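Local coordinates for penaeus monodon metallodensovirus major capsid protein (Penaeus monodon metallodensovirus, PDB 6WH7) that assembles in sixty copies into the icosahedral shell of a shrimp densovirus, which as in other parvoviruses probably encloses a single-stranded DNA genome, at residues K117-T122 / Q328-L333; K207-K212 / L218-D223; G227-S232 / E300-E305. All blocks are in the same frame, centred on the assembly; numbering follows the deposited sequence.

Contact 1 (K117-T122 / Q328-L333)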
loop_
_atom_site.group_PDB
_atom_site.type_symbol
_atom_site.label_atom_id
_atom_site.label_comp_id
_atom_site.label_asym_id
_atom_site.label_seq_id
_atom_site.Cartn_x
_atom_site.Cartn_y
_atom_site.Cartn_z
ATOM N N LYS A 117 -58.924 -67.764 33.568
ATOM C CA LYS A 117 -59.817 -67.059 34.472
ATOM C C LYS A 117 -60.830 -66.234 33.695
ATOM O O LYS A 117 -62.023 -66.235 34.017
ATOM C CB LYS A 117 -59.039 -66.165 35.426
ATOM C CG LYS A 117 -59.958 -65.582 36.457
ATOM C CD LYS A 117 -59.275 -64.715 37.450
ATOM C CE LYS A 117 -60.321 -64.086 38.323
ATOM N NZ LYS A 117 -61.085 -65.125 39.057
ATOM N N ALA A 118 -60.373 -65.538 32.662
ATOM C CA ALA A 118 -61.208 -64.652 31.877
ATOM C C ALA A 118 -60.790 -64.730 30.422
ATOM O O ALA A 118 -59.640 -65.035 30.108
ATOM C CB ALA A 118 -61.091 -63.214 32.353
ATOM N N HIS A 119 -61.739 -64.448 29.538
ATOM C CA HIS A 119 -61.462 -64.373 28.115
ATOM C C HIS A 119 -62.369 -63.322 27.510
ATOM O O HIS A 119 -63.437 -63.023 28.041
ATOM C CB HIS A 119 -61.665 -65.718 27.417
ATOM C CG HIS A 119 -63.061 -66.234 27.503
ATOM N ND1 HIS A 119 -64.063 -65.812 26.663
ATOM C CD2 HIS A 119 -63.629 -67.120 28.349
ATOM C CE1 HIS A 119 -65.185 -66.429 26.978
ATOM N NE2 HIS A 119 -64.949 -67.229 27.998
ATOM N N ARG A 120 -61.921 -62.747 26.404
ATOM C CA ARG A 120 -62.666 -61.675 25.823
ATOM C C ARG A 120 -62.560 -61.738 24.308
ATOM O O ARG A 120 -61.472 -62.000 23.785
ATOM C CB ARG A 120 -62.123 -60.362 26.383
ATOM C CG ARG A 120 -62.774 -59.147 25.893
ATOM C CD ARG A 120 -62.346 -57.971 26.711
ATOM N NE ARG A 120 -60.923 -57.703 26.685
ATOM C CZ ARG A 120 -60.338 -56.855 27.513
ATOM N NH1 ARG A 120 -61.066 -56.211 28.404
ATOM N NH2 ARG A 120 -59.036 -56.642 27.444
ATOM N N PRO A 121 -63.656 -61.496 23.585
ATOM C CA PRO A 121 -63.658 -61.772 22.142
ATOM C C PRO A 121 -62.878 -60.799 21.276
ATOM O O PRO A 121 -62.493 -61.195 20.176
ATOM C CB PRO A 121 -65.148 -61.744 21.796
ATOM C CG PRO A 121 -65.811 -62.104 23.039
ATOM C CD PRO A 121 -65.024 -61.434 24.110
ATOM N N THR A 122 -62.709 -59.538 21.675
ATOM C CA THR A 122 -62.028 -58.512 20.877
ATOM C C THR A 122 -62.416 -58.548 19.401
ATOM O O THR A 122 -63.600 -58.628 19.077
ATOM C CB THR A 122 -60.511 -58.605 21.012
ATOM O OG1 THR A 122 -60.051 -59.846 20.492
ATOM C CG2 THR A 122 -60.125 -58.515 22.451
ATOM N N GLN A 328 -67.959 -61.074 33.355
ATOM C CA GLN A 328 -69.372 -60.983 33.034
ATOM C C GLN A 328 -69.806 -62.208 32.251
ATOM O O GLN A 328 -68.994 -62.880 31.617
ATOM C CB GLN A 328 -69.664 -59.714 32.236
ATOM C CG GLN A 328 -69.283 -58.461 32.987
ATOM C CD GLN A 328 -70.028 -58.329 34.275
ATOM O OE1 GLN A 328 -71.238 -58.468 34.308
ATOM N NE2 GLN A 328 -69.306 -58.118 35.360
ATOM N N SER A 329 -71.093 -62.516 32.337
ATOM C CA SER A 329 -71.696 -63.484 31.442
ATOM C C SER A 329 -71.993 -62.835 30.095
ATOM O O SER A 329 -72.060 -61.612 29.969
ATOM C CB SER A 329 -72.957 -64.079 32.066
ATOM O OG SER A 329 -73.936 -63.094 32.319
ATOM N N TYR A 330 -72.133 -63.667 29.070
ATOM C CA TYR A 330 -72.418 -63.154 27.738
ATOM C C TYR A 330 -73.803 -62.532 27.655
ATOM O O TYR A 330 -74.783 -63.066 28.180
ATOM C CB TYR A 330 -72.257 -64.250 26.695
ATOM C CG TYR A 330 -70.828 -64.451 26.282
ATOM C CD1 TYR A 330 -70.300 -63.734 25.228
ATOM C CD2 TYR A 330 -69.998 -65.322 26.956
ATOM C CE1 TYR A 330 -69.002 -63.893 24.835
ATOM C CE2 TYR A 330 -68.686 -65.486 26.569
ATOM C CZ TYR A 330 -68.195 -64.767 25.504
ATOM O OH TYR A 330 -66.895 -64.906 25.098
ATOM N N GLY A 331 -73.873 -61.394 26.971
ATOM C CA GLY A 331 -74.997 -60.495 27.079
ATOM C C GLY A 331 -76.321 -60.955 26.525
ATOM O O GLY A 331 -77.315 -61.028 27.252
ATOM N N SER A 332 -76.354 -61.266 25.244
ATOM C CA SER A 332 -77.603 -61.570 24.577
ATOM C C SER A 332 -77.400 -62.779 23.695
ATOM O O SER A 332 -76.344 -62.944 23.083
ATOM C CB SER A 332 -78.090 -60.402 23.750
ATOM O OG SER A 332 -77.187 -60.153 22.702
ATOM N N LEU A 333 -78.417 -63.618 23.638
ATOM C CA LEU A 333 -78.332 -64.897 22.971
ATOM C C LEU A 333 -79.097 -64.832 21.664
ATOM O O LEU A 333 -80.104 -64.131 21.552
ATOM C CB LEU A 333 -78.912 -66.001 23.848
ATOM C CG LEU A 333 -78.321 -66.114 25.245
ATOM C CD1 LEU A 333 -79.000 -67.234 25.991
ATOM C CD2 LEU A 333 -76.832 -66.303 25.202
#

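Contact 2 (K207-K212 / L218-D223)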
loop_
_atom_site.group_PDB
_atom_site.type_symbol
_atom_site.label_atom_id
_atom_site.label_comp_id
_atom_site.label_asym_id
_atom_site.label_seq_id
_atom_site.Cartn_x
_atom_site.Cartn_y
_atom_site.Cartn_z
ATOM N N LYS A 207 -74.958 -50.541 1.830
ATOM C CA LYS A 207 -73.743 -50.968 1.156
ATOM C C LYS A 207 -74.016 -52.282 0.448
ATOM O O LYS A 207 -74.346 -53.280 1.091
ATOM C CB LYS A 207 -72.591 -51.124 2.142
ATOM C CG LYS A 207 -72.166 -49.833 2.786
ATOM C CD LYS A 207 -70.983 -50.040 3.703
ATOM C CE LYS A 207 -69.732 -50.332 2.904
ATOM N NZ LYS A 207 -69.327 -49.158 2.090
ATOM N N ASN A 208 -73.893 -52.276 -0.870
ATOM C CA ASN A 208 -74.095 -53.465 -1.682
ATOM C C ASN A 208 -72.885 -53.597 -2.585
ATOM O O ASN A 208 -72.672 -52.752 -3.454
ATOM C CB ASN A 208 -75.367 -53.354 -2.511
ATOM C CG ASN A 208 -76.595 -53.265 -1.668
ATOM O OD1 ASN A 208 -77.071 -54.259 -1.139
ATOM N ND2 ASN A 208 -77.124 -52.065 -1.534
ATOM N N ARG A 209 -72.098 -54.641 -2.392
ATOM C CA ARG A 209 -70.976 -54.938 -3.268
ATOM C C ARG A 209 -71.418 -55.971 -4.283
ATOM O O ARG A 209 -71.909 -57.035 -3.906
ATOM C CB ARG A 209 -69.776 -55.452 -2.480
ATOM C CG ARG A 209 -69.136 -54.411 -1.617
ATOM C CD ARG A 209 -68.015 -54.988 -0.796
ATOM N NE ARG A 209 -67.395 -53.959 0.023
ATOM C CZ ARG A 209 -67.889 -53.538 1.178
ATOM N NH1 ARG A 209 -69.011 -54.058 1.642
ATOM N NH2 ARG A 209 -67.270 -52.594 1.865
ATOM N N TYR A 210 -71.254 -55.664 -5.564
ATOM C CA TYR A 210 -71.476 -56.661 -6.598
ATOM C C TYR A 210 -70.149 -57.360 -6.808
ATOM O O TYR A 210 -69.193 -56.760 -7.303
ATOM C CB TYR A 210 -71.993 -56.061 -7.900
ATOM C CG TYR A 210 -73.326 -55.369 -7.801
ATOM C CD1 TYR A 210 -74.153 -55.569 -6.722
ATOM C CD2 TYR A 210 -73.819 -54.648 -8.862
ATOM C CE1 TYR A 210 -75.379 -54.966 -6.644
ATOM C CE2 TYR A 210 -75.058 -54.053 -8.808
ATOM C CZ TYR A 210 -75.834 -54.217 -7.697
ATOM O OH TYR A 210 -77.071 -53.629 -7.632
ATOM N N TRP A 211 -70.092 -58.624 -6.437
ATOM C CA TRP A 211 -68.837 -59.339 -6.327
ATOM C C TRP A 211 -68.801 -60.398 -7.410
ATOM O O TRP A 211 -69.720 -61.210 -7.525
ATOM C CB TRP A 211 -68.682 -59.903 -4.918
ATOM C CG TRP A 211 -67.427 -60.627 -4.634
ATOM C CD1 TRP A 211 -66.169 -60.139 -4.732
ATOM C CD2 TRP A 211 -67.308 -61.890 -3.980
ATOM N NE1 TRP A 211 -65.260 -61.062 -4.297
ATOM C CE2 TRP A 211 -65.941 -62.143 -3.813
ATOM C CE3 TRP A 211 -68.226 -62.852 -3.549
ATOM C CZ2 TRP A 211 -65.469 -63.317 -3.246
ATOM C CZ3 TRP A 211 -67.754 -64.006 -2.983
ATOM C CH2 TRP A 211 -66.392 -64.237 -2.839
ATOM N N LYS A 212 -67.753 -60.363 -8.215
ATOM C CA LYS A 212 -67.681 -61.095 -9.461
ATOM C C LYS A 212 -66.562 -62.116 -9.370
ATOM O O LYS A 212 -65.686 -62.023 -8.511
ATOM C CB LYS A 212 -67.435 -60.141 -10.627
ATOM C CG LYS A 212 -68.562 -59.160 -10.856
ATOM C CD LYS A 212 -68.294 -58.274 -12.041
ATOM C CE LYS A 212 -69.509 -57.423 -12.384
ATOM N NZ LYS A 212 -69.741 -56.312 -11.419
ATOM N N LEU A 218 -63.522 -60.509 -0.112
ATOM C CA LEU A 218 -64.310 -59.568 0.670
ATOM C C LEU A 218 -63.978 -59.774 2.141
ATOM O O LEU A 218 -64.305 -60.813 2.713
ATOM C CB LEU A 218 -65.796 -59.778 0.414
ATOM C CG LEU A 218 -66.298 -59.570 -1.005
ATOM C CD1 LEU A 218 -67.759 -59.915 -1.070
ATOM C CD2 LEU A 218 -66.059 -58.153 -1.447
ATOM N N HIS A 219 -63.337 -58.785 2.749
ATOM C CA HIS A 219 -62.929 -58.848 4.144
ATOM C C HIS A 219 -63.884 -58.012 4.976
ATOM O O HIS A 219 -64.176 -56.868 4.621
ATOM C CB HIS A 219 -61.508 -58.320 4.323
ATOM C CG HIS A 219 -60.491 -59.001 3.465
ATOM N ND1 HIS A 219 -60.030 -60.273 3.721
ATOM C CD2 HIS A 219 -59.851 -58.588 2.345
ATOM C CE1 HIS A 219 -59.142 -60.610 2.802
ATOM N NE2 HIS A 219 -59.020 -59.606 1.953
ATOM N N PHE A 220 -64.360 -58.570 6.081
ATOM C CA PHE A 220 -65.229 -57.833 6.986
ATOM C C PHE A 220 -64.779 -58.106 8.404
ATOM O O PHE A 220 -64.703 -59.264 8.810
ATOM C CB PHE A 220 -66.686 -58.231 6.783
ATOM C CG PHE A 220 -67.147 -58.035 5.385
ATOM C CD1 PHE A 220 -67.508 -56.790 4.935
ATOM C CD2 PHE A 220 -67.174 -59.090 4.510
ATOM C CE1 PHE A 220 -67.899 -56.609 3.652
ATOM C CE2 PHE A 220 -67.570 -58.910 3.228
ATOM C CZ PHE A 220 -67.922 -57.667 2.795
ATOM N N SER A 221 -64.466 -57.052 9.143
ATOM C CA SER A 221 -63.987 -57.171 10.505
ATOM C C SER A 221 -64.855 -56.337 11.425
ATOM O O SER A 221 -65.497 -55.374 11.008
ATOM C CB SER A 221 -62.534 -56.718 10.641
ATOM O OG SER A 221 -61.668 -57.570 9.923
ATOM N N HIS A 222 -64.866 -56.723 12.693
ATOM C CA HIS A 222 -65.507 -55.933 13.729
ATOM C C HIS A 222 -64.615 -55.950 14.953
ATOM O O HIS A 222 -64.313 -57.020 15.483
ATOM C CB HIS A 222 -66.883 -56.488 14.067
ATOM C CG HIS A 222 -67.639 -55.667 15.058
ATOM N ND1 HIS A 222 -68.056 -54.384 14.796
ATOM C CD2 HIS A 222 -68.061 -55.951 16.310
ATOM C CE1 HIS A 222 -68.700 -53.911 15.846
ATOM N NE2 HIS A 222 -68.717 -54.843 16.778
ATOM N N ASP A 223 -64.206 -54.776 15.403
ATOM C CA ASP A 223 -63.443 -54.655 16.629
ATOM C C ASP A 223 -64.381 -54.557 17.817
ATOM O O ASP A 223 -65.424 -53.908 17.751
ATOM C CB ASP A 223 -62.535 -53.430 16.595
ATOM C CG ASP A 223 -61.352 -53.608 15.686
ATOM O OD1 ASP A 223 -61.061 -54.754 15.302
ATOM O OD2 ASP A 223 -60.699 -52.597 15.359
#

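Contact 3 (G227-S232 / E300-E305)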
loop_
_atom_site.group_PDB
_atom_site.type_symbol
_atom_site.label_atom_id
_atom_site.label_comp_id
_atom_site.label_asym_id
_atom_site.label_seq_id
_atom_site.Cartn_x
_atom_site.Cartn_y
_atom_site.Cartn_z
ATOM N N GLY A 227 -64.973 -53.119 28.231
ATOM C CA GLY A 227 -64.283 -52.825 29.462
ATOM C C GLY A 227 -64.246 -53.973 30.430
ATOM O O GLY A 227 -63.769 -53.822 31.556
ATOM N N PHE A 228 -64.742 -55.130 30.017
ATOM C CA PHE A 228 -64.935 -56.260 30.902
ATOM C C PHE A 228 -64.547 -57.525 30.160
ATOM O O PHE A 228 -64.279 -57.509 28.961
ATOM C CB PHE A 228 -66.378 -56.340 31.393
ATOM C CG PHE A 228 -67.367 -56.561 30.304
ATOM C CD1 PHE A 228 -67.801 -57.825 29.996
ATOM C CD2 PHE A 228 -67.836 -55.508 29.565
ATOM C CE1 PHE A 228 -68.702 -58.023 29.006
ATOM C CE2 PHE A 228 -68.732 -55.708 28.564
ATOM C CZ PHE A 228 -69.165 -56.968 28.285
ATOM N N TRP A 229 -64.511 -58.621 30.893
ATOM C CA TRP A 229 -64.116 -59.922 30.391
ATOM C C TRP A 229 -65.283 -60.885 30.538
ATOM O O TRP A 229 -66.341 -60.533 31.051
ATOM C CB TRP A 229 -62.895 -60.411 31.159
ATOM C CG TRP A 229 -61.708 -59.567 30.933
ATOM C CD1 TRP A 229 -61.463 -58.356 31.483
ATOM C CD2 TRP A 229 -60.548 -59.907 30.182
ATOM N NE1 TRP A 229 -60.251 -57.886 31.073
ATOM C CE2 TRP A 229 -59.662 -58.828 30.280
ATOM C CE3 TRP A 229 -60.179 -61.010 29.420
ATOM C CZ2 TRP A 229 -58.435 -58.820 29.648
ATOM C CZ3 TRP A 229 -58.968 -60.998 28.796
ATOM C CH2 TRP A 229 -58.107 -59.914 28.911
ATOM N N PHE A 230 -65.084 -62.114 30.088
ATOM C CA PHE A 230 -66.076 -63.166 30.229
ATOM C C PHE A 230 -65.448 -64.358 30.926
ATOM O O PHE A 230 -64.286 -64.684 30.686
ATOM C CB PHE A 230 -66.640 -63.592 28.882
ATOM C CG PHE A 230 -67.392 -62.516 28.180
ATOM C CD1 PHE A 230 -68.689 -62.229 28.530
ATOM C CD2 PHE A 230 -66.810 -61.801 27.162
ATOM C CE1 PHE A 230 -69.378 -61.246 27.892
ATOM C CE2 PHE A 230 -67.504 -60.818 26.521
ATOM C CZ PHE A 230 -68.789 -60.545 26.883
ATOM N N GLY A 231 -66.210 -64.986 31.808
ATOM C CA GLY A 231 -65.711 -66.134 32.527
ATOM C C GLY A 231 -66.320 -67.456 32.125
ATOM O O GLY A 231 -65.927 -68.499 32.648
ATOM N N SER A 232 -67.276 -67.437 31.205
ATOM C CA SER A 232 -68.019 -68.633 30.847
ATOM C C SER A 232 -68.024 -68.788 29.334
ATOM O O SER A 232 -67.441 -67.986 28.604
ATOM C CB SER A 232 -69.447 -68.574 31.396
ATOM O OG SER A 232 -70.176 -69.728 31.027
ATOM N N GLU A 300 -58.698 -62.315 23.629
ATOM C CA GLU A 300 -57.794 -62.020 24.724
ATOM C C GLU A 300 -58.190 -62.871 25.913
ATOM O O GLU A 300 -59.372 -62.999 26.225
ATOM C CB GLU A 300 -57.839 -60.548 25.118
ATOM C CG GLU A 300 -57.247 -59.618 24.109
ATOM C CD GLU A 300 -57.397 -58.177 24.514
ATOM O OE1 GLU A 300 -58.128 -57.904 25.485
ATOM O OE2 GLU A 300 -56.780 -57.312 23.863
ATOM N N PHE A 301 -57.207 -63.462 26.571
ATOM C CA PHE A 301 -57.488 -64.183 27.793
ATOM C C PHE A 301 -56.505 -63.764 28.867
ATOM O O PHE A 301 -55.508 -63.089 28.616
ATOM C CB PHE A 301 -57.475 -65.699 27.587
ATOM C CG PHE A 301 -56.178 -66.247 27.092
ATOM C CD1 PHE A 301 -55.236 -66.726 27.972
ATOM C CD2 PHE A 301 -55.908 -66.299 25.741
ATOM C CE1 PHE A 301 -54.060 -67.247 27.516
ATOM C CE2 PHE A 301 -54.729 -66.812 25.283
ATOM C CZ PHE A 301 -53.807 -67.292 26.165
ATOM N N ARG A 302 -56.831 -64.161 30.084
ATOM C CA ARG A 302 -56.147 -63.690 31.269
ATOM C C ARG A 302 -56.120 -64.828 32.272
ATOM O O ARG A 302 -57.043 -65.640 32.328
ATOM C CB ARG A 302 -56.842 -62.434 31.794
ATOM C CG ARG A 302 -56.382 -61.960 33.113
ATOM C CD ARG A 302 -57.049 -60.666 33.492
ATOM N NE ARG A 302 -56.422 -59.507 32.880
ATOM C CZ ARG A 302 -56.853 -58.265 33.042
ATOM N NH1 ARG A 302 -57.931 -58.030 33.762
ATOM N NH2 ARG A 302 -56.213 -57.260 32.479
ATOM N N LEU A 303 -55.042 -64.900 33.043
ATOM C CA LEU A 303 -54.757 -66.068 33.856
ATOM C C LEU A 303 -55.219 -65.879 35.292
ATOM O O LEU A 303 -55.743 -64.839 35.685
ATOM C CB LEU A 303 -53.270 -66.394 33.835
ATOM C CG LEU A 303 -52.754 -66.700 32.443
ATOM C CD1 LEU A 303 -51.333 -67.144 32.479
ATOM C CD2 LEU A 303 -53.594 -67.721 31.853
ATOM N N TRP A 304 -54.998 -66.919 36.081
ATOM C CA TRP A 304 -55.428 -67.008 37.461
ATOM C C TRP A 304 -54.526 -66.197 38.384
ATOM O O TRP A 304 -53.412 -65.808 38.030
ATOM C CB TRP A 304 -55.464 -68.464 37.892
ATOM C CG TRP A 304 -56.437 -69.227 37.091
ATOM C CD1 TRP A 304 -56.173 -69.992 36.005
ATOM C CD2 TRP A 304 -57.849 -69.266 37.276
ATOM N NE1 TRP A 304 -57.327 -70.530 35.515
ATOM C CE2 TRP A 304 -58.375 -70.095 36.280
ATOM C CE3 TRP A 304 -58.719 -68.689 38.199
ATOM C CZ2 TRP A 304 -59.727 -70.361 36.176
ATOM C CZ3 TRP A 304 -60.055 -68.954 38.092
ATOM C CH2 TRP A 304 -60.550 -69.782 37.092
ATOM N N GLU A 305 -55.042 -65.931 39.579
ATOM C CA GLU A 305 -54.300 -65.182 40.580
ATOM C C GLU A 305 -53.033 -65.914 40.990
ATOM O O GLU A 305 -53.022 -67.136 41.145
ATOM C CB GLU A 305 -55.167 -64.951 41.812
ATOM C CG GLU A 305 -56.373 -64.096 41.570
ATOM C CD GLU A 305 -57.546 -64.887 41.051
ATOM O OE1 GLU A 305 -57.408 -66.106 40.848
ATOM O OE2 GLU A 305 -58.611 -64.285 40.845
#

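Contact 1 (K117-T122 / Q328-L333)
Tyr330 brings its phenol oxygen up between His119 and Pro121, and these three residues make the whole contact. The segment 117-122 is the start of strand 118-135, strand D of the viral jelly roll. The segment 328-333 leaves the short strand 327-328 as a loop in the C-terminal part of the chain.

The tight part lies around the hydroxyl. Tyr330 OH sits in the plane of the imidazole at its edge, 3.0 Å from His119 CE1, and the phenol in turn offers that atom its own rim, with Tyr330 CE2 3.6 Å from His119 CE1. The rings meet rim to rim, their centroids 5.9 Å apart and their planes inclined by 29°, so neither lies over the other. In His119, CG stands between the backbone N and the carbonyl carbon (chi1 61°), which carries the imidazole off the strand to the phenol. Pro121 points head-on against the tyrosine, at the phenol's edge: its CG is 3.6 Å from Tyr330 OH and 4.1 Å from Tyr330 CE1. A proline suits this place because its compact apolar ring can abut that edge without a polar side-chain group to satisfy. Tyr330 also stacks with Phe230.

Beyond the phenol the contact gives way to a looser side. The loop turns off through Gly331 and Ser332 to Leu333, a solvent-exposed residue that leans on Ala237.

His119 NE2 is engaged by the carbonyl oxygen of Ser232, a pairing that probably needs a proton on NE2 and helps fix the rotation of the imidazole. The rim offered to Tyr330 is thus steadied by a bond from outside the contact, while the join itself is mainly van der Waals.

Contact 2 (K207-K212 / L218-D223)
Trp211 and Leu218 bring the backbones closest, with CA atoms 8.3 Å apart, as strands 207-211 and 218-222 run roughly antiparallel at 150° with their axes 11.0 Å apart, far too wide for backbone pairing, so that side chains alone bridge the gap.

Leu218 lies over one face of the Trp211 indole. Its CG stands 3.7 Å from the centroid of the five-membered ring and only 5° off the ring normal, a CH-pi contact, while Leu218 CD1 reaches across to Trp211 CD2 at 3.5 Å. The indole can receive the leucine because Trp211 CG is anti to the backbone N. A branched aliphatic side chain suits a flat aromatic face, since one methine and its methyls can rest on it together. The ring's N-H, Trp211 NE1, bonds to the carbonyl oxygen of Asp216 in the short connection, which helps hold the indole's orientation.

The two strands are F and G of the viral jelly roll. Strand 207-211 ends the C-H-E-F sheet within this chain, strand 218-222 belongs to the B-I-D-G sheet, and the intervening residues carry the chain across the sandwich, whose filling the Trp211-Leu218 pair helps to make.

The second methyl of the leucine, Leu218 CD2, meets the aliphatic part of Arg209 at CD, 3.8 Å away. Arg209, extended from CG to NE, and Phe220 run alongside each other in opposite senses, bringing Arg209 NH1 to the ring edge, 3.4 Å from Phe220 CE1. Guanidinium and ring stand 76° apart, the phenylalanine turning its rim to a guanidinium face. Arginine suits this partly exposed position because its methylenes pack against the leucine while the flat cationic end meets the phenylalanine rim. Along the outer edge of strand 207-211, Arg209 and Tyr210 pair antiparallel with a strand of a neighbouring subunit, which continues the sheet across the interface.

Contact 3 (G227-S232 / E300-E305)
Arg302 meets one face of the Trp229 indole at both ends of its side chain. CB comes first, resting over the six-membered ring, 4.2 Å from its centroid and 21° off its normal, a CH-pi contact. CG and CD arch clear of the ring, and the bend at chi3 (-81°) brings NE and the guanidinium back down over the face. NE passes above the rim, 3.9 Å from Trp229 CZ2. CZ lies 3.8 Å from the same Trp229 CZ2, which sits under the centre of the guanidinium, and NH1 ends 3.6 Å from Trp229 NE1. The two planes are inclined by 31°, so the guanidinium covers the ring at a tilt. That last nitrogen, NH1, also bonds to the carbonyl oxygen of Arg352 of a neighbouring subunit, so the arginine both covers a ring and reaches an interface.

Arg120 covers the opposite face of the indole in a cation-pi contact, and Glu300, its salt-bridge partner, meets the six-membered ring, with Glu300 CB 3.9 Å from Trp229 CH2. Tryptophan suits the place, being broad enough for a cationic side chain on each face and a backbone at its rim, where Trp229 CZ3 is 3.7 Å from Phe301 CA. This tryptophan held between two arginines joins the long loop between strands G and H to the end of strand 287-302 in the B-I-D-G sheet of the viral jelly roll.

From the N terminus, the chain first lays down 117-122 on strand 118-135, then crosses between the two sheets, where contact 2 closes a short turn between 207-212 and 218-223. A few residues on, 227-232 opens contact 3, whose loop holds much of the G-H excursion and shuts at 300-305. Contact 1 closes last, when 328-333 returns to 117-122, so its loop encloses both others, which follow each other in series. Contacts 1 and 3 lie side by side, centres about 8 Å apart, tying strands 118-135 and 287-302 to the loops; contact 2, on the other side of the chain's centre, joins the two sheets.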